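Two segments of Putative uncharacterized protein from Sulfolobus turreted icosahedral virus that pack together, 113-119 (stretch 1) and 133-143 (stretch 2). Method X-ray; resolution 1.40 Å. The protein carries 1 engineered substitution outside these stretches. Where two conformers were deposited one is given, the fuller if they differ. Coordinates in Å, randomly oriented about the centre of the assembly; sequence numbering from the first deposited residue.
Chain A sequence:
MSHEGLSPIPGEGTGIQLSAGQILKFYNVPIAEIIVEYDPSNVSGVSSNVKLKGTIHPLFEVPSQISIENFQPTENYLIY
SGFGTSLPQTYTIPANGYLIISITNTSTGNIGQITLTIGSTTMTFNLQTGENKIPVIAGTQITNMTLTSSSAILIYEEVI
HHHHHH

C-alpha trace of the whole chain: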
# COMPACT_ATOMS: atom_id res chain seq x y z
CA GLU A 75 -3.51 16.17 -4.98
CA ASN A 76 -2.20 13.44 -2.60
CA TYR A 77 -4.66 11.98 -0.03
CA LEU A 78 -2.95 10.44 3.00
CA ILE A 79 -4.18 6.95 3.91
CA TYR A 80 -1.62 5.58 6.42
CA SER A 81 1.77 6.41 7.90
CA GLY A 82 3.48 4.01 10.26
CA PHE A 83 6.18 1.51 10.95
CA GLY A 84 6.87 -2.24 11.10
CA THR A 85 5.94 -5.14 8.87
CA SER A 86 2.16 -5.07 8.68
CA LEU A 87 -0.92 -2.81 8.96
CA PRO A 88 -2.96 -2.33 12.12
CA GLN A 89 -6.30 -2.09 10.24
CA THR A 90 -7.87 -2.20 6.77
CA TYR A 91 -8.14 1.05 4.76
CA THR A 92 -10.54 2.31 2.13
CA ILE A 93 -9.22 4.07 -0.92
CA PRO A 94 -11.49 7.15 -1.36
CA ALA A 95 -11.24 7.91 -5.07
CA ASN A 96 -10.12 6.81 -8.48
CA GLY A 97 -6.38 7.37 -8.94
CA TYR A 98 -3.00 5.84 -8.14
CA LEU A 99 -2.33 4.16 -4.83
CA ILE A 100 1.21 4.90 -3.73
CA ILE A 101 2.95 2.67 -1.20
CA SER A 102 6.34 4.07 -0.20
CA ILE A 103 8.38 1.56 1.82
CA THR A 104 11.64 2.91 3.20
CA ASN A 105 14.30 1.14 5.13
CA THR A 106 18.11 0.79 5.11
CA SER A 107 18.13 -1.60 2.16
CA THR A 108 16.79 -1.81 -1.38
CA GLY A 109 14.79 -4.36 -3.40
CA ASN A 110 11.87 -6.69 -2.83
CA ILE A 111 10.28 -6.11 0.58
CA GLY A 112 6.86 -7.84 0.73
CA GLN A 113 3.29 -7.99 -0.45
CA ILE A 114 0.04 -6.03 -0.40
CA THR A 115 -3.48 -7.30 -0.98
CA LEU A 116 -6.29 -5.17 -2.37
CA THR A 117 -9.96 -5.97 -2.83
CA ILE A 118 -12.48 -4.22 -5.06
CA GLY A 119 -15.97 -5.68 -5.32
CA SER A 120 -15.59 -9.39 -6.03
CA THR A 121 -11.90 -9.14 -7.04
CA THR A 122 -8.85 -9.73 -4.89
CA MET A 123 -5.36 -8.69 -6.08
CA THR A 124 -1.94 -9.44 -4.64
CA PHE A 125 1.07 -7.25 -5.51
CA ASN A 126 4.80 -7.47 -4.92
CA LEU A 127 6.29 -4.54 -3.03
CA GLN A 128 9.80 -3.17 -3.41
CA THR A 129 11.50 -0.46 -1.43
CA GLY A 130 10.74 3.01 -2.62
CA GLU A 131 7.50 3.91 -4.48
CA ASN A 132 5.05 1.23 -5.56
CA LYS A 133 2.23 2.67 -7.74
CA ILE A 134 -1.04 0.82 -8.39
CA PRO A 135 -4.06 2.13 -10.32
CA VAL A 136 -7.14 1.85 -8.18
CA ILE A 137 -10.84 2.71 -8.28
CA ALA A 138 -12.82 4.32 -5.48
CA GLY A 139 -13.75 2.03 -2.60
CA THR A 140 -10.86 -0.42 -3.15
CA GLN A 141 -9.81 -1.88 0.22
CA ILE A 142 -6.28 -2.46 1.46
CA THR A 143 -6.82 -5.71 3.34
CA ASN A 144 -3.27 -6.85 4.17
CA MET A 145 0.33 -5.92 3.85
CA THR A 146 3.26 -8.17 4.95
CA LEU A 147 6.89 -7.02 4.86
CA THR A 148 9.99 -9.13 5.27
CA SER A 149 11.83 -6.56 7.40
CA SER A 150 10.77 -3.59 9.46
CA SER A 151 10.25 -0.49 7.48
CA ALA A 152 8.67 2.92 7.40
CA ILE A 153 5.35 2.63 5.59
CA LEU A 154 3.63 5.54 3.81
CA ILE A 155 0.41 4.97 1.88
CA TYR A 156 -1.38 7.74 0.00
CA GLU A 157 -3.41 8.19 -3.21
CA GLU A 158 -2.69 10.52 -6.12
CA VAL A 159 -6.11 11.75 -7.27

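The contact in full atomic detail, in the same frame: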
# COMPACT_ATOMS: atom_id res chain seq x y z
N GLN A 113 4.54 -7.76 0.28
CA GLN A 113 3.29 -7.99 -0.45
C GLN A 113 2.22 -7.08 0.09
O GLN A 113 2.20 -6.83 1.28
CB GLN A 113 2.81 -9.43 -0.32
CG GLN A 113 3.66 -10.46 -1.01
CD GLN A 113 2.86 -11.76 -1.18
OE1 GLN A 113 1.83 -12.01 -0.44
NE2 GLN A 113 3.20 -12.46 -2.23
N ILE A 114 1.30 -6.69 -0.79
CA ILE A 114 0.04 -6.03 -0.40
C ILE A 114 -1.10 -6.70 -1.10
O ILE A 114 -1.00 -7.10 -2.24
CB ILE A 114 0.07 -4.48 -0.67
CG1 ILE A 114 -1.08 -3.73 -0.03
CG2 ILE A 114 0.24 -4.20 -2.13
CD1 ILE A 114 -0.93 -2.19 -0.08
N THR A 115 -2.26 -6.77 -0.42
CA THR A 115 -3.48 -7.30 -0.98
C THR A 115 -4.55 -6.27 -1.01
O THR A 115 -4.77 -5.56 0.01
CB THR A 115 -3.98 -8.49 -0.17
OG1 THR A 115 -2.96 -9.48 -0.10
CG2 THR A 115 -5.23 -9.12 -0.76
N LEU A 116 -5.20 -6.09 -2.13
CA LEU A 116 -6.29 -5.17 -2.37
C LEU A 116 -7.54 -5.89 -2.76
O LEU A 116 -7.46 -6.91 -3.49
CB LEU A 116 -5.98 -4.19 -3.48
CG LEU A 116 -4.68 -3.38 -3.39
CD1 LEU A 116 -4.51 -2.40 -4.53
CD2 LEU A 116 -4.57 -2.61 -2.09
N THR A 117 -8.71 -5.40 -2.41
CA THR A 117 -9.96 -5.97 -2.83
C THR A 117 -10.85 -4.90 -3.39
O THR A 117 -10.95 -3.82 -2.80
CB THR A 117 -10.61 -6.76 -1.71
OG1 THR A 117 -11.15 -5.88 -0.69
CG2 THR A 117 -9.75 -7.73 -1.10
N ILE A 118 -11.54 -5.16 -4.49
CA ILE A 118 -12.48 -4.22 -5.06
C ILE A 118 -13.65 -5.09 -5.50
O ILE A 118 -13.50 -6.01 -6.33
CB ILE A 118 -11.88 -3.37 -6.20
CG1 ILE A 118 -12.92 -2.47 -6.85
CG2 ILE A 118 -11.19 -4.18 -7.30
CD1 ILE A 118 -13.52 -1.41 -5.93
N GLY A 119 -14.82 -4.87 -4.96
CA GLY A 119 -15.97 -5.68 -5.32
C GLY A 119 -15.68 -7.15 -5.05
O GLY A 119 -15.31 -7.53 -3.97
N LYS A 133 3.38 1.90 -7.21
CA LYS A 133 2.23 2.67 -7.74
C LYS A 133 1.27 1.67 -8.40
O LYS A 133 1.65 0.92 -9.32
CB LYS A 133 2.79 3.65 -8.78
CG LYS A 133 1.78 4.56 -9.42
CD LYS A 133 2.52 5.69 -10.15
CE LYS A 133 1.55 6.63 -10.82
NZ LYS A 133 2.33 7.71 -11.49
N ILE A 134 0.02 1.71 -7.96
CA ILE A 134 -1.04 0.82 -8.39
C ILE A 134 -2.30 1.61 -8.73
O ILE A 134 -2.86 2.29 -7.90
CB ILE A 134 -1.39 -0.22 -7.29
CG1 ILE A 134 -0.12 -0.96 -6.80
CG2 ILE A 134 -2.44 -1.18 -7.76
CD1 ILE A 134 -0.34 -1.85 -5.55
N PRO A 135 -2.76 1.55 -9.99
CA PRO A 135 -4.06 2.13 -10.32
C PRO A 135 -5.18 1.50 -9.54
O PRO A 135 -5.24 0.28 -9.45
CB PRO A 135 -4.20 1.82 -11.83
CG PRO A 135 -2.85 1.48 -12.28
CD PRO A 135 -2.13 0.89 -11.14
N VAL A 136 -6.05 2.30 -8.98
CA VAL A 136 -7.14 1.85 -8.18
C VAL A 136 -8.44 2.66 -8.44
O VAL A 136 -8.41 3.85 -8.83
CB VAL A 136 -6.81 1.91 -6.67
CG1 VAL A 136 -5.71 0.92 -6.33
CG2 VAL A 136 -6.44 3.30 -6.20
N ILE A 137 -9.57 2.02 -8.21
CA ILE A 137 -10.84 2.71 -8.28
C ILE A 137 -11.36 2.94 -6.85
O ILE A 137 -10.97 2.28 -5.85
CB ILE A 137 -11.86 2.04 -9.21
CG1 ILE A 137 -12.47 0.88 -8.50
CG2 ILE A 137 -11.16 1.53 -10.47
CD1 ILE A 137 -13.53 0.21 -9.34
N ALA A 138 -12.19 3.94 -6.74
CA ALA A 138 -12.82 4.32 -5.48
C ALA A 138 -13.46 3.16 -4.75
O ALA A 138 -14.16 2.34 -5.35
CB ALA A 138 -13.85 5.39 -5.75
N GLY A 139 -13.19 3.05 -3.46
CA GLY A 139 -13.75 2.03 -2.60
C GLY A 139 -12.92 0.76 -2.53
O GLY A 139 -13.23 -0.14 -1.75
N THR A 140 -11.80 0.69 -3.29
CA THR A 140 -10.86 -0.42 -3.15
C THR A 140 -10.40 -0.50 -1.70
O THR A 140 -10.16 0.55 -1.06
CB THR A 140 -9.67 -0.23 -4.11
OG1 THR A 140 -10.16 -0.24 -5.45
CG2 THR A 140 -8.63 -1.34 -3.97
N GLN A 141 -10.29 -1.68 -1.12
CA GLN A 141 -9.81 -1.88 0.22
C GLN A 141 -8.40 -2.39 0.22
O GLN A 141 -8.02 -3.25 -0.56
CB GLN A 141 -10.68 -2.91 0.87
CG GLN A 141 -12.14 -2.46 1.00
CD GLN A 141 -12.35 -1.44 2.03
OE1 GLN A 141 -12.76 -0.34 1.71
NE2 GLN A 141 -12.09 -1.80 3.28
N ILE A 142 -7.59 -1.88 1.13
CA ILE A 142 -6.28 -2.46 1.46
C ILE A 142 -6.51 -3.43 2.57
O ILE A 142 -6.81 -3.04 3.74
CB ILE A 142 -5.29 -1.37 1.93
CG1 ILE A 142 -5.14 -0.31 0.87
CG2 ILE A 142 -3.95 -2.02 2.28
CD1 ILE A 142 -4.26 0.87 1.30
N THR A 143 -6.51 -4.73 2.30
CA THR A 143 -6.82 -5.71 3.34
C THR A 143 -5.62 -6.27 4.09
O THR A 143 -5.76 -6.73 5.20
CB THR A 143 -7.65 -6.86 2.74
OG1 THR A 143 -6.82 -7.46 1.73
CG2 THR A 143 -8.86 -6.25 2.04
O HOH W 1 -14.67 -2.76 -2.79

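Strand 113-118 pairs in antiparallel fashion with strand 141-143, their axes approaching to 4.7 Å at an angle of 139° between N-to-C directions. The register is fixed at Thr117 and Gln141, a hydrogen-bonded pair: Gln141 N donates to Thr117 O (2.8 Å) and Thr117 N to Gln141 O (2.9 Å). One residue further on each strand, Leu116 and Ile142 form the non-hydrogen-bonded pair, and beyond it Thr143 N donates to Thr115 O at 3.0 Å. Strand 133-136 runs nearly parallel to 113-118, but too far away for backbone pairing, so it meets the first stretch through side chains alone. A type II turn from Ile137 to Thr140 links the two strands of the second stretch; Ile137 O accepts from both Thr140 N (3.1 Å) and Thr140 OG1 (2.7 Å). Near this turn, one water bridges Gly119 N (3.0 Å) and Gly139 O (3.2 Å).

The two sheet faces differ in character. On the Leu116 and Ile142 face, Leu116 CD2 packs against Ile142 CG1 (3.8 Å), while its CD1 lies 4.0 Å from both Ile134 CG2 and Val136 CG1, joining the layers in a buried aliphatic cluster. Ile114 CD1 extends this packing to Ile142 CG2 (3.8 Å). At the turn, Ile118 CD1 reaches Ile137 CG1 (3.6 Å). On the Thr117 and Gln141 face, Thr117 CG2 contacts Thr143 CG2 at 3.6 Å.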